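Local coordinates for LPS-assembly lipoprotein LptE (Acinetobacter baumannii, PDB 5TSE) that probably works with LptD to assemble lipopolysaccharide at the outer membrane surface, binding lipopolysaccharide and supporting the correct assembly of LptD, at residues 94-98 against 124-129; 44-50 against 82-86; 11-17 against 39-45; 72-76 against 121-125. All coordinates share one frame. Numbering follows the deposited sequence.

Contact 1 of 4, residues 94-98 against 124-129; sequences LTAAR and DLAQQI
Leu125 of helix 124-129 lies at the apolar centre, where CD1 meets Leu94 CB at 3.7 Å and CB faces Ala96 CB at 4.1 Å. Strand 94-98 is extended and runs nearly antiparallel to the helix, at 154° with the axes 8.0 Å apart; Ala96 and Leu125 are the register pair, CA to CA 5.6 Å. Leu94 and Ala96 direct CB toward the helix. Leu94 (m, t) slides CD1 to 3.8 Å from Gln128 CB and 4.3 Å from Ile129 CG1, while the small Ala96 lets the helix sit close.

Farther out, Gln128 (m, t) gives NE2 to Thr95 O at 3.2 Å and to Asp124 OD1, one turn back, at 2.9 Å. Its OE1 accepts from a water at 3.1 Å, and that water accepts from Thr95 N at 2.8 Å. At the polar edge, Arg98 (m, m, t) curls back to form a salt bridge, NH1 to Asp124 OD2 3.0 Å, while NH1 also reaches Ala97 O at 3.1 Å.

This is helix-on-sheet packing over an edge strand: strand 92-101 is hydrogen-bonded to 68-81, Leu125 continues onto Leu74 and Val76 there, and Ile129 touches Leu31 of helix 25-37.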
loop_
_atom_site.group_PDB
_atom_site.type_symbol
_atom_site.label_atom_id
_atom_site.label_comp_id
_atom_site.label_asym_id
_atom_site.label_seq_id
_atom_site.Cartn_x
_atom_site.Cartn_y
_atom_site.Cartn_z
ATOM N N LEU A 94 -2.223 -4.562 -5.252
ATOM C CA LEU A 94 -1.134 -5.224 -4.518
ATOM C C LEU A 94 -1.625 -5.706 -3.166
ATOM O O LEU A 94 -2.633 -5.242 -2.670
ATOM C CB LEU A 94 0.042 -4.283 -4.300
ATOM C CG LEU A 94 0.576 -3.570 -5.533
ATOM C CD1 LEU A 94 1.828 -2.786 -5.160
ATOM C CD2 LEU A 94 0.868 -4.559 -6.650
ATOM N N THR A 95 -0.881 -6.621 -2.560
ATOM C CA THR A 95 -1.283 -7.167 -1.293
ATOM C C THR A 95 -0.089 -7.599 -0.465
ATOM O O THR A 95 0.937 -8.004 -1.001
ATOM C CB THR A 95 -2.230 -8.371 -1.502
ATOM O OG1 THR A 95 -2.818 -8.752 -0.259
ATOM C CG2 THR A 95 -1.498 -9.576 -2.106
ATOM N N ALA A 96 -0.222 -7.484 0.845
ATOM C CA ALA A 96 0.831 -7.915 1.762
ATOM C C ALA A 96 0.137 -8.712 2.833
ATOM O O ALA A 96 -1.027 -8.457 3.130
ATOM C CB ALA A 96 1.557 -6.727 2.362
ATOM N N ALA A 97 0.844 -9.667 3.425
ATOM C CA ALA A 97 0.244 -10.504 4.432
ATOM C C ALA A 97 1.237 -11.202 5.333
ATOM O O ALA A 97 2.332 -11.541 4.914
ATOM C CB ALA A 97 -0.608 -11.556 3.738
ATOM N N ARG A 98 0.820 -11.424 6.573
ATOM C CA ARG A 98 1.590 -12.181 7.542
ATOM C C ARG A 98 0.581 -13.004 8.323
ATOM O O ARG A 98 -0.561 -12.567 8.513
ATOM C CB ARG A 98 2.346 -11.267 8.508
ATOM C CG ARG A 98 3.435 -10.413 7.899
ATOM C CD ARG A 98 4.545 -11.244 7.282
ATOM N NE ARG A 98 5.666 -10.389 6.883
ATOM C CZ ARG A 98 5.737 -9.676 5.761
ATOM N NH1 ARG A 98 4.735 -9.654 4.881
ATOM N NH2 ARG A 98 6.821 -8.941 5.523
ATOM N N ASP A 124 5.301 -3.096 4.587
ATOM C CA ASP A 124 5.607 -3.938 3.420
ATOM C C ASP A 124 4.868 -3.391 2.208
ATOM O O ASP A 124 5.475 -3.114 1.171
ATOM C CB ASP A 124 5.191 -5.404 3.741
ATOM C CG ASP A 124 5.392 -6.407 2.555
ATOM O OD1 ASP A 124 5.394 -6.003 1.378
ATOM O OD2 ASP A 124 5.506 -7.627 2.819
ATOM N N LEU A 125 3.564 -3.184 2.355
ATOM C CA LEU A 125 2.760 -2.677 1.253
ATOM C C LEU A 125 3.185 -1.268 0.817
ATOM O O LEU A 125 3.227 -0.997 -0.368
ATOM C CB LEU A 125 1.267 -2.726 1.586
ATOM C CG LEU A 125 0.322 -2.360 0.438
ATOM C CD1 LEU A 125 0.638 -3.180 -0.813
ATOM C CD2 LEU A 125 -1.122 -2.559 0.843
ATOM N N ALA A 126 3.526 -0.390 1.759
ATOM C CA ALA A 126 3.986 0.964 1.402
ATOM C C ALA A 126 5.214 0.889 0.480
ATOM O O ALA A 126 5.324 1.643 -0.506
ATOM C CB ALA A 126 4.308 1.779 2.658
ATOM N N GLN A 127 6.118 -0.044 0.793
ATOM C CA GLN A 127 7.339 -0.251 0.010
ATOM C C GLN A 127 7.020 -0.807 -1.386
ATOM O O GLN A 127 7.624 -0.366 -2.356
ATOM C CB GLN A 127 8.342 -1.148 0.774
ATOM C CG GLN A 127 8.766 -0.556 2.115
ATOM C CD GLN A 127 9.864 -1.342 2.829
ATOM O OE1 GLN A 127 10.834 -1.777 2.217
ATOM N NE2 GLN A 127 9.729 -1.486 4.145
ATOM N N GLN A 128 6.066 -1.738 -1.503
ATOM C CA GLN A 128 5.694 -2.275 -2.837
ATOM C C GLN A 128 5.073 -1.195 -3.721
ATOM O O GLN A 128 5.333 -1.144 -4.918
ATOM C CB GLN A 128 4.684 -3.429 -2.770
ATOM C CG GLN A 128 5.149 -4.714 -2.126
ATOM C CD GLN A 128 4.032 -5.757 -2.139
ATOM O OE1 GLN A 128 3.543 -6.166 -3.207
ATOM N NE2 GLN A 128 3.627 -6.191 -0.969
ATOM N N ILE A 129 4.198 -0.382 -3.141
ATOM C CA ILE A 129 3.561 0.704 -3.894
ATOM C C ILE A 129 4.639 1.641 -4.401
ATOM O O ILE A 129 4.656 2.003 -5.566
ATOM C CB ILE A 129 2.590 1.512 -3.023
ATOM C CG1 ILE A 129 1.409 0.628 -2.614
ATOM C CG2 ILE A 129 2.078 2.726 -3.786
ATOM C CD1 ILE A 129 0.556 1.209 -1.502
HETATM O O HOH W 1 1.100 -7.886 -4.005
#

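Contact 2 of 4, residues 44-50 against 82-86; sequences NDNDAYV and DRQGN
No hydrogen bond crosses this contact, although the Arg83 guanidinium lies among backbone carbonyls: Asn44 O sits over one face, 3.2 Å from CZ, at angles too poor for bonding to NH1 or NH2. Two type I beta turns meet here, Asp45 to Ala48 ahead of strand 49-64 and Asp82 to Gly85 at the start of the loop after strand 68-81, at one end of the sheet and on the protein surface.

The turns close with Ala48 N to Asp45 O at 2.9 Å and Gly85 N to Asp82 O at 3.3 Å. Asp82 (chi1 p) adds an Asx turn, OD1 accepting from Gln84 N at 2.9 Å and also from Asn86 N at 3.0 Å. Gly85 has phi 97°, where a side chain would jam against the preceding carbonyl.

Tyr49 is nearest Asp82, CA to CA 4.5 Å, and Tyr49 CD1 is 3.7 Å from Asp82 CA; next along, Val50 pairs with Glu81 by backbone hydrogen bonding. Arg83 (m, t, p) crosses the gap between the turns and buries the most area. Val50 CG2 packs on Arg83 CG at 4.0 Å, and that same CG lies 3.1 Å from Ala48 O, while Arg83 CD approaches Asp45 O at 3.0 Å.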
loop_
_atom_site.group_PDB
_atom_site.type_symbol
_atom_site.label_atom_id
_atom_site.label_comp_id
_atom_site.label_asym_id
_atom_site.label_seq_id
_atom_site.Cartn_x
_atom_site.Cartn_y
_atom_site.Cartn_z
ATOM N N ASN A 44 1.838 19.908 -4.631
ATOM C CA ASN A 44 0.476 20.276 -5.001
ATOM C C ASN A 44 0.521 21.163 -6.255
ATOM O O ASN A 44 -0.503 21.704 -6.667
ATOM C CB ASN A 44 -0.209 21.033 -3.861
ATOM C CG ASN A 44 -0.121 20.297 -2.537
ATOM O OD1 ASN A 44 0.977 20.071 -2.020
ATOM N ND2 ASN A 44 -1.273 19.952 -1.958
ATOM N N ASP A 45 1.714 21.300 -6.854
ATOM C CA ASP A 45 1.912 22.120 -8.058
ATOM C C ASP A 45 1.102 21.569 -9.222
ATOM O O ASP A 45 0.899 20.357 -9.330
ATOM C CB ASP A 45 3.398 22.185 -8.442
ATOM C CG ASP A 45 4.263 22.845 -7.366
ATOM O OD1 ASP A 45 3.709 23.522 -6.463
ATOM O OD2 ASP A 45 5.507 22.686 -7.437
ATOM N N ASN A 46 0.687 22.461 -10.119
ATOM C CA ASN A 46 -0.166 22.081 -11.246
ATOM C C ASN A 46 0.440 21.035 -12.220
ATOM O O ASN A 46 -0.284 20.468 -13.039
ATOM C CB ASN A 46 -0.617 23.343 -12.002
ATOM C CG ASN A 46 -1.902 23.135 -12.793
ATOM O OD1 ASN A 46 -2.675 22.204 -12.528
ATOM N ND2 ASN A 46 -2.164 24.034 -13.736
ATOM N N ASP A 47 1.749 20.781 -12.125
ATOM C CA ASP A 47 2.420 19.764 -12.978
ATOM C C ASP A 47 2.631 18.410 -12.260
ATOM O O ASP A 47 3.112 17.446 -12.867
ATOM C CB ASP A 47 3.776 20.271 -13.485
ATOM C CG ASP A 47 4.787 20.464 -12.366
ATOM O OD1 ASP A 47 4.372 20.672 -11.201
ATOM O OD2 ASP A 47 5.998 20.416 -12.654
ATOM N N ALA A 48 2.299 18.356 -10.969
ATOM C CA ALA A 48 2.450 17.127 -10.170
ATOM C C ALA A 48 1.341 16.143 -10.466
ATOM O O ALA A 48 0.247 16.543 -10.812
ATOM C CB ALA A 48 2.449 17.459 -8.687
ATOM N N TYR A 49 1.630 14.854 -10.338
ATOM C CA TYR A 49 0.617 13.833 -10.562
ATOM C C TYR A 49 -0.095 13.497 -9.241
ATOM O O TYR A 49 0.176 14.102 -8.199
ATOM C CB TYR A 49 1.222 12.601 -11.264
ATOM C CG TYR A 49 1.625 12.901 -12.697
ATOM C CD1 TYR A 49 0.679 12.866 -13.724
ATOM C CD2 TYR A 49 2.941 13.241 -13.027
ATOM C CE1 TYR A 49 1.028 13.153 -15.035
ATOM C CE2 TYR A 49 3.300 13.524 -14.339
ATOM C CZ TYR A 49 2.339 13.477 -15.339
ATOM O OH TYR A 49 2.676 13.761 -16.641
ATOM N N VAL A 50 -1.038 12.566 -9.307
ATOM C CA VAL A 50 -1.795 12.175 -8.155
ATOM C C VAL A 50 -1.825 10.668 -8.043
ATOM O O VAL A 50 -2.242 9.974 -8.963
ATOM C CB VAL A 50 -3.250 12.688 -8.238
ATOM C CG1 VAL A 50 -4.069 12.187 -7.049
ATOM C CG2 VAL A 50 -3.285 14.220 -8.326
ATOM N N ASP A 82 -3.385 12.505 -13.349
ATOM C CA ASP A 82 -2.853 13.871 -13.374
ATOM C C ASP A 82 -3.849 14.731 -12.595
ATOM O O ASP A 82 -4.902 14.247 -12.182
ATOM C CB ASP A 82 -2.650 14.388 -14.811
ATOM C CG ASP A 82 -3.936 14.466 -15.608
ATOM O OD1 ASP A 82 -5.025 14.500 -15.005
ATOM O OD2 ASP A 82 -3.857 14.513 -16.852
ATOM N N ARG A 83 -3.543 16.008 -12.430
ATOM C CA ARG A 83 -4.428 16.902 -11.676
ATOM C C ARG A 83 -5.724 17.324 -12.396
ATOM O O ARG A 83 -6.535 18.049 -11.823
ATOM C CB ARG A 83 -3.636 18.104 -11.172
ATOM C CG ARG A 83 -2.573 17.678 -10.168
ATOM C CD ARG A 83 -1.709 18.843 -9.732
ATOM N NE ARG A 83 -2.523 19.905 -9.161
ATOM C CZ ARG A 83 -2.945 19.956 -7.901
ATOM N NH1 ARG A 83 -2.643 18.994 -7.026
ATOM N NH2 ARG A 83 -3.693 20.981 -7.512
ATOM N N GLN A 84 -5.918 16.858 -13.627
ATOM C CA GLN A 84 -7.140 17.138 -14.386
ATOM C C GLN A 84 -8.128 15.955 -14.348
ATOM O O GLN A 84 -9.208 16.043 -14.921
ATOM C CB GLN A 84 -6.821 17.538 -15.833
ATOM C CG GLN A 84 -6.192 18.922 -15.969
ATOM C CD GLN A 84 -4.766 19.022 -15.443
ATOM O OE1 GLN A 84 -3.975 18.071 -15.535
ATOM N NE2 GLN A 84 -4.412 20.201 -14.927
ATOM N N GLY A 85 -7.753 14.867 -13.667
ATOM C CA GLY A 85 -8.608 13.674 -13.534
ATOM C C GLY A 85 -8.327 12.541 -14.516
ATOM O O GLY A 85 -8.909 11.452 -14.400
ATOM N N ASN A 86 -7.429 12.791 -15.468
ATOM C CA ASN A 86 -7.088 11.808 -16.492
ATOM C C ASN A 86 -6.273 10.672 -15.915
ATOM O O ASN A 86 -5.223 10.890 -15.301
ATOM C CB ASN A 86 -6.271 12.448 -17.623
ATOM C CG ASN A 86 -6.966 13.642 -18.256
ATOM O OD1 ASN A 86 -6.323 14.626 -18.608
ATOM N ND2 ASN A 86 -8.284 13.566 -18.377
#

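Contact 3 of 4, residues 11-17 against 39-45; sequences LVYKKLS and GVQLSND
Strands 15-19 and 41-42 are the parallel pair of a beta-alpha-beta unit whose crossover is helix 25-37. Lys15 pairs with Gln41 (CA to CA 5.0 Å) and Leu16 with Leu42 (5.2 Å).

Three backbone bonds zip the pair. Gln41 N donates to Lys14 O at 3.0 Å and Gln41 O accepts from Leu16 N at 3.1 Å, so Gln41 bonds to the residues on either side of Lys15, as in a parallel pair; Leu16 O accepts from Ser43 N at 2.7 Å. The same three carbonyls take CA-H...O contacts: Val40 CA to Lys14 O 3.6 Å, Lys15 CA to Gln41 O 3.5 Å, Leu42 CA to Leu16 O 3.4 Å. Lys15 and Ser17 are backbone-bonded on their other side to Tyr49 and Leu51 of strand 49-64.

Gly39, with phi 93°, is the C-prime residue of the Schellman motif ending the helix, and from it the chain turns into the strand. Leu11 (t, p) covers this turn, CD2 to Gly39 C 3.7 Å and CD1 to Val40 CG2 4.0 Å; Val40 CG1 meets Leu16 CB at 4.1 Å.

On the face carrying Lys15 and Gln41, Lys15 is fully stretched (m, t, t, t), and its NZ makes a weak salt bridge to Asp45 OD2 at 3.4 Å; Asp47 is a second, long and weak ion partner. Asp45 N closes an ST turn on Ser43 OG at 3.1 Å.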
loop_
_atom_site.group_PDB
_atom_site.type_symbol
_atom_site.label_atom_id
_atom_site.label_comp_id
_atom_site.label_asym_id
_atom_site.label_seq_id
_atom_site.Cartn_x
_atom_site.Cartn_y
_atom_site.Cartn_z
ATOM N N LEU A 11 13.145 8.415 -12.779
ATOM C CA LEU A 11 11.933 8.541 -11.990
ATOM C C LEU A 11 10.873 9.204 -12.856
ATOM O O LEU A 11 10.846 10.428 -13.006
ATOM C CB LEU A 11 12.240 9.362 -10.737
ATOM C CG LEU A 11 11.213 9.492 -9.631
ATOM C CD1 LEU A 11 10.844 8.123 -9.087
ATOM C CD2 LEU A 11 11.791 10.385 -8.539
ATOM N N VAL A 12 10.027 8.365 -13.452
ATOM C CA VAL A 12 8.944 8.817 -14.356
ATOM C C VAL A 12 7.902 9.778 -13.737
ATOM O O VAL A 12 7.315 10.592 -14.465
ATOM C CB VAL A 12 8.212 7.615 -15.025
ATOM C CG1 VAL A 12 9.101 6.930 -16.059
ATOM C CG2 VAL A 12 7.736 6.612 -13.981
ATOM N N TYR A 13 7.683 9.687 -12.417
ATOM C CA TYR A 13 6.725 10.552 -11.700
ATOM C C TYR A 13 7.463 11.335 -10.611
ATOM O O TYR A 13 7.515 10.910 -9.445
ATOM C CB TYR A 13 5.604 9.725 -11.073
ATOM C CG TYR A 13 4.995 8.705 -12.000
ATOM C CD1 TYR A 13 4.143 9.086 -13.040
ATOM C CD2 TYR A 13 5.250 7.347 -11.822
ATOM C CE1 TYR A 13 3.584 8.135 -13.889
ATOM C CE2 TYR A 13 4.698 6.393 -12.659
ATOM C CZ TYR A 13 3.865 6.783 -13.688
ATOM O OH TYR A 13 3.323 5.822 -14.509
ATOM N N LYS A 14 8.010 12.490 -10.992
ATOM C CA LYS A 14 8.797 13.309 -10.070
ATOM C C LYS A 14 7.990 13.913 -8.940
ATOM O O LYS A 14 8.398 13.862 -7.790
ATOM C CB LYS A 14 9.508 14.470 -10.794
ATOM C CG LYS A 14 10.546 14.108 -11.851
ATOM C CD LYS A 14 9.934 13.686 -13.178
ATOM C CE LYS A 14 10.990 13.628 -14.274
ATOM N NZ LYS A 14 10.381 13.328 -15.600
ATOM N N LYS A 15 6.859 14.516 -9.281
ATOM C CA LYS A 15 6.018 15.188 -8.290
ATOM C C LYS A 15 4.683 14.490 -8.088
ATOM O O LYS A 15 3.985 14.179 -9.053
ATOM C CB LYS A 15 5.781 16.634 -8.706
ATOM C CG LYS A 15 7.033 17.476 -8.823
ATOM C CD LYS A 15 6.663 18.895 -9.220
ATOM C CE LYS A 15 7.886 19.779 -9.387
ATOM N NZ LYS A 15 7.507 21.171 -9.759
ATOM N N LEU A 16 4.330 14.273 -6.823
ATOM C CA LEU A 16 3.083 13.609 -6.461
ATOM C C LEU A 16 2.324 14.211 -5.299
ATOM O O LEU A 16 2.864 14.939 -4.461
ATOM C CB LEU A 16 3.321 12.130 -6.120
ATOM C CG LEU A 16 3.549 11.136 -7.250
ATOM C CD1 LEU A 16 3.646 9.728 -6.681
ATOM C CD2 LEU A 16 2.403 11.207 -8.242
ATOM N N SER A 17 1.042 13.866 -5.296
ATOM C CA SER A 17 0.098 14.223 -4.269
ATOM C C SER A 17 -0.597 12.891 -3.981
ATOM O O SER A 17 -0.653 12.022 -4.867
ATOM C CB SER A 17 -0.884 15.240 -4.798
ATOM O OG SER A 17 -1.641 15.769 -3.744
ATOM N N GLY A 39 13.311 9.862 -3.952
ATOM C CA GLY A 39 13.488 11.098 -4.696
ATOM C C GLY A 39 12.203 11.771 -5.134
ATOM O O GLY A 39 12.258 12.832 -5.743
ATOM N N VAL A 40 11.047 11.167 -4.844
ATOM C CA VAL A 40 9.757 11.767 -5.205
ATOM C C VAL A 40 9.538 12.980 -4.298
ATOM O O VAL A 40 9.945 12.974 -3.139
ATOM C CB VAL A 40 8.588 10.767 -5.050
ATOM C CG1 VAL A 40 7.256 11.416 -5.415
ATOM C CG2 VAL A 40 8.835 9.529 -5.905
ATOM N N GLN A 41 8.915 14.021 -4.834
ATOM C CA GLN A 41 8.657 15.234 -4.071
ATOM C C GLN A 41 7.157 15.404 -3.858
ATOM O O GLN A 41 6.399 15.442 -4.827
ATOM C CB GLN A 41 9.208 16.440 -4.823
ATOM C CG GLN A 41 9.153 17.739 -4.026
ATOM C CD GLN A 41 9.598 18.941 -4.836
ATOM O OE1 GLN A 41 10.013 18.804 -5.991
ATOM N NE2 GLN A 41 9.507 20.131 -4.236
ATOM N N LEU A 42 6.733 15.504 -2.595
ATOM C CA LEU A 42 5.319 15.706 -2.270
ATOM C C LEU A 42 4.965 17.124 -2.682
ATOM O O LEU A 42 5.449 18.095 -2.083
ATOM C CB LEU A 42 5.051 15.506 -0.783
ATOM C CG LEU A 42 5.312 14.108 -0.230
ATOM C CD1 LEU A 42 5.093 14.108 1.278
ATOM C CD2 LEU A 42 4.421 13.079 -0.922
ATOM N N SER A 43 4.124 17.241 -3.704
ATOM C CA SER A 43 3.765 18.537 -4.238
ATOM C C SER A 43 2.288 18.654 -4.584
ATOM O O SER A 43 1.587 17.646 -4.781
ATOM C CB SER A 43 4.603 18.780 -5.495
ATOM O OG SER A 43 4.453 20.096 -5.987
ATOM N N ASN A 44 1.838 19.908 -4.631
ATOM C CA ASN A 44 0.476 20.276 -5.001
ATOM C C ASN A 44 0.521 21.163 -6.255
ATOM O O ASN A 44 -0.503 21.704 -6.667
ATOM C CB ASN A 44 -0.209 21.033 -3.861
ATOM C CG ASN A 44 -0.121 20.297 -2.537
ATOM O OD1 ASN A 44 0.977 20.071 -2.020
ATOM N ND2 ASN A 44 -1.273 19.952 -1.958
ATOM N N ASP A 45 1.714 21.300 -6.854
ATOM C CA ASP A 45 1.912 22.120 -8.058
ATOM C C ASP A 45 1.102 21.569 -9.222
ATOM O O ASP A 45 0.899 20.357 -9.330
ATOM C CB ASP A 45 3.398 22.185 -8.442
ATOM C CG ASP A 45 4.263 22.845 -7.366
ATOM O OD1 ASP A 45 3.709 23.522 -6.463
ATOM O OD2 ASP A 45 5.507 22.686 -7.437
#

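Contact 4 of 4, residues 72-76 against 121-125; sequences LRLTV and VIDDL
Helix 121-125 lies over strand 72-76 at a shallow 31° between their directions, with the axes 8.7 Å apart and Leu74 nearest Val121, CA to CA 6.8 Å. The side-chain packing is apolar and no hydrogen bond crosses it. In the extended strand, Leu72, Leu74 and Val76 direct CB toward the helix, while Arg73 and Thr75 direct theirs away, where both bond to Thr95 OG1.

Val121 (t) comes first, pressing CG1 onto Leu74 CB at 3.5 Å and placing CG2 3.6 Å from Leu72 O. Ile122 (m, t) sits at the flank; its CG1 meets Leu74 CD2 at 3.7 Å, and it also touches Asp26 and Leu27 of the neighbouring helix 25-37. Asp123 and Asp124 turn from the strand to polar partners, Asp123 OD1 to Tyr34 OH and Asp124 OD2 to Arg98. One turn after Val121, joined to it by Leu125 N to Val121 O at 2.9 Å, Leu125 (t, p) drives CD2 between two strand residues, 3.6 Å from Leu74 CG and 3.4 Å from Val76 CG2. Leu74 (t, p) thus touches all three apolar helix residues.

This is a buried part of the interface between the helix layer and the sheet. Strand 68-81 is hydrogen-bonded to strands 49-64 and 92-101, Leu74 and Val76 also touch Tyr56 and Val53 of strand 49-64, and helix 110-134 covers the sheet alongside helix 25-37.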
loop_
_atom_site.group_PDB
_atom_site.type_symbol
_atom_site.label_atom_id
_atom_site.label_comp_id
_atom_site.label_asym_id
_atom_site.label_seq_id
_atom_site.Cartn_x
_atom_site.Cartn_y
_atom_site.Cartn_z
ATOM N N LEU A 72 -3.371 -11.870 8.464
ATOM C CA LEU A 72 -3.630 -10.441 8.409
ATOM C C LEU A 72 -3.211 -9.932 7.038
ATOM O O LEU A 72 -2.031 -9.942 6.703
ATOM C CB LEU A 72 -2.857 -9.751 9.525
ATOM C CG LEU A 72 -3.157 -10.329 10.930
ATOM C CD1 LEU A 72 -2.169 -9.825 11.959
ATOM C CD2 LEU A 72 -4.577 -10.029 11.381
ATOM N N ARG A 73 -4.180 -9.516 6.236
ATOM C CA ARG A 73 -3.883 -9.038 4.903
ATOM C C ARG A 73 -4.286 -7.599 4.700
ATOM O O ARG A 73 -5.221 -7.121 5.327
ATOM C CB ARG A 73 -4.643 -9.882 3.874
ATOM C CG ARG A 73 -4.437 -9.463 2.416
ATOM C CD ARG A 73 -5.131 -10.384 1.407
ATOM N NE ARG A 73 -4.786 -11.775 1.648
ATOM C CZ ARG A 73 -3.610 -12.336 1.364
ATOM N NH1 ARG A 73 -2.605 -11.632 0.833
ATOM N NH2 ARG A 73 -3.425 -13.620 1.642
ATOM N N LEU A 74 -3.571 -6.936 3.792
ATOM C CA LEU A 74 -3.909 -5.591 3.360
ATOM C C LEU A 74 -3.793 -5.599 1.844
ATOM O O LEU A 74 -2.790 -6.018 1.286
ATOM C CB LEU A 74 -3.015 -4.522 3.989
ATOM C CG LEU A 74 -3.369 -3.064 3.646
ATOM C CD1 LEU A 74 -4.862 -2.781 3.758
ATOM C CD2 LEU A 74 -2.580 -2.109 4.536
ATOM N N THR A 75 -4.850 -5.156 1.181
ATOM C CA THR A 75 -4.894 -5.133 -0.269
ATOM C C THR A 75 -5.163 -3.711 -0.738
ATOM O O THR A 75 -6.024 -3.035 -0.187
ATOM C CB THR A 75 -6.004 -6.074 -0.744
ATOM O OG1 THR A 75 -5.724 -7.394 -0.242
ATOM C CG2 THR A 75 -6.115 -6.083 -2.260
ATOM N N VAL A 76 -4.420 -3.251 -1.738
ATOM C CA VAL A 76 -4.611 -1.884 -2.261
ATOM C C VAL A 76 -4.601 -1.821 -3.790
ATOM O O VAL A 76 -3.737 -2.406 -4.438
ATOM C CB VAL A 76 -3.541 -0.894 -1.712
ATOM C CG1 VAL A 76 -3.592 0.442 -2.443
ATOM C CG2 VAL A 76 -3.730 -0.661 -0.231
ATOM N N VAL A 121 2.817 -5.412 7.834
ATOM C CA VAL A 121 2.038 -5.545 6.589
ATOM C C VAL A 121 1.884 -4.197 5.885
ATOM O O VAL A 121 2.109 -4.092 4.681
ATOM C CB VAL A 121 0.642 -6.187 6.848
ATOM C CG1 VAL A 121 -0.310 -5.981 5.670
ATOM C CG2 VAL A 121 0.779 -7.675 7.190
ATOM N N ILE A 122 1.475 -3.187 6.641
ATOM C CA ILE A 122 1.309 -1.828 6.106
ATOM C C ILE A 122 2.633 -1.339 5.530
ATOM O O ILE A 122 2.693 -0.888 4.391
ATOM C CB ILE A 122 0.815 -0.850 7.193
ATOM C CG1 ILE A 122 -0.617 -1.203 7.567
ATOM C CG2 ILE A 122 0.889 0.597 6.697
ATOM C CD1 ILE A 122 -1.188 -0.412 8.727
ATOM N N ASP A 123 3.689 -1.469 6.318
ATOM C CA ASP A 123 5.034 -1.064 5.906
ATOM C C ASP A 123 5.436 -1.769 4.604
ATOM O O ASP A 123 5.835 -1.123 3.644
ATOM C CB ASP A 123 6.031 -1.405 7.003
ATOM C CG ASP A 123 7.376 -0.811 6.753
ATOM O OD1 ASP A 123 7.460 0.438 6.743
ATOM O OD2 ASP A 123 8.349 -1.577 6.596
ATOM N N ASP A 124 5.301 -3.096 4.587
ATOM C CA ASP A 124 5.607 -3.938 3.420
ATOM C C ASP A 124 4.868 -3.391 2.208
ATOM O O ASP A 124 5.475 -3.114 1.171
ATOM C CB ASP A 124 5.191 -5.404 3.741
ATOM C CG ASP A 124 5.392 -6.407 2.555
ATOM O OD1 ASP A 124 5.394 -6.003 1.378
ATOM O OD2 ASP A 124 5.506 -7.627 2.819
ATOM N N LEU A 125 3.564 -3.184 2.355
ATOM C CA LEU A 125 2.760 -2.677 1.253
ATOM C C LEU A 125 3.185 -1.268 0.817
ATOM O O LEU A 125 3.227 -0.997 -0.368
ATOM C CB LEU A 125 1.267 -2.726 1.586
ATOM C CG LEU A 125 0.322 -2.360 0.438
ATOM C CD1 LEU A 125 0.638 -3.180 -0.813
ATOM C CD2 LEU A 125 -1.122 -2.559 0.843
#

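From the N terminus, contact 3 closes first, returning the chain through helix 25-37 to set strand 41-42 beside strand 15-19. Contact 2 follows in series, opening on Asn44 and Asp45, which it shares with contact 3, and closing across the hairpin of strands 49-64 and 68-81. Contact 4 opens inside that hairpin, at 72-76, and closes on helix 110-134, so it crosses contact 2. Contact 1 opens inside contact 4's span, at 94-98, and ends on the same stretch of helix, running on to Ile129; the two share Asp124 and Leu125, their centres 4 Å apart. Contacts 2 and 3 thus tie one end of the sheet, while 1 and 4, over 20 Å away between centres, pack neighbouring strands 68-81 and 92-101 against helix 110-134.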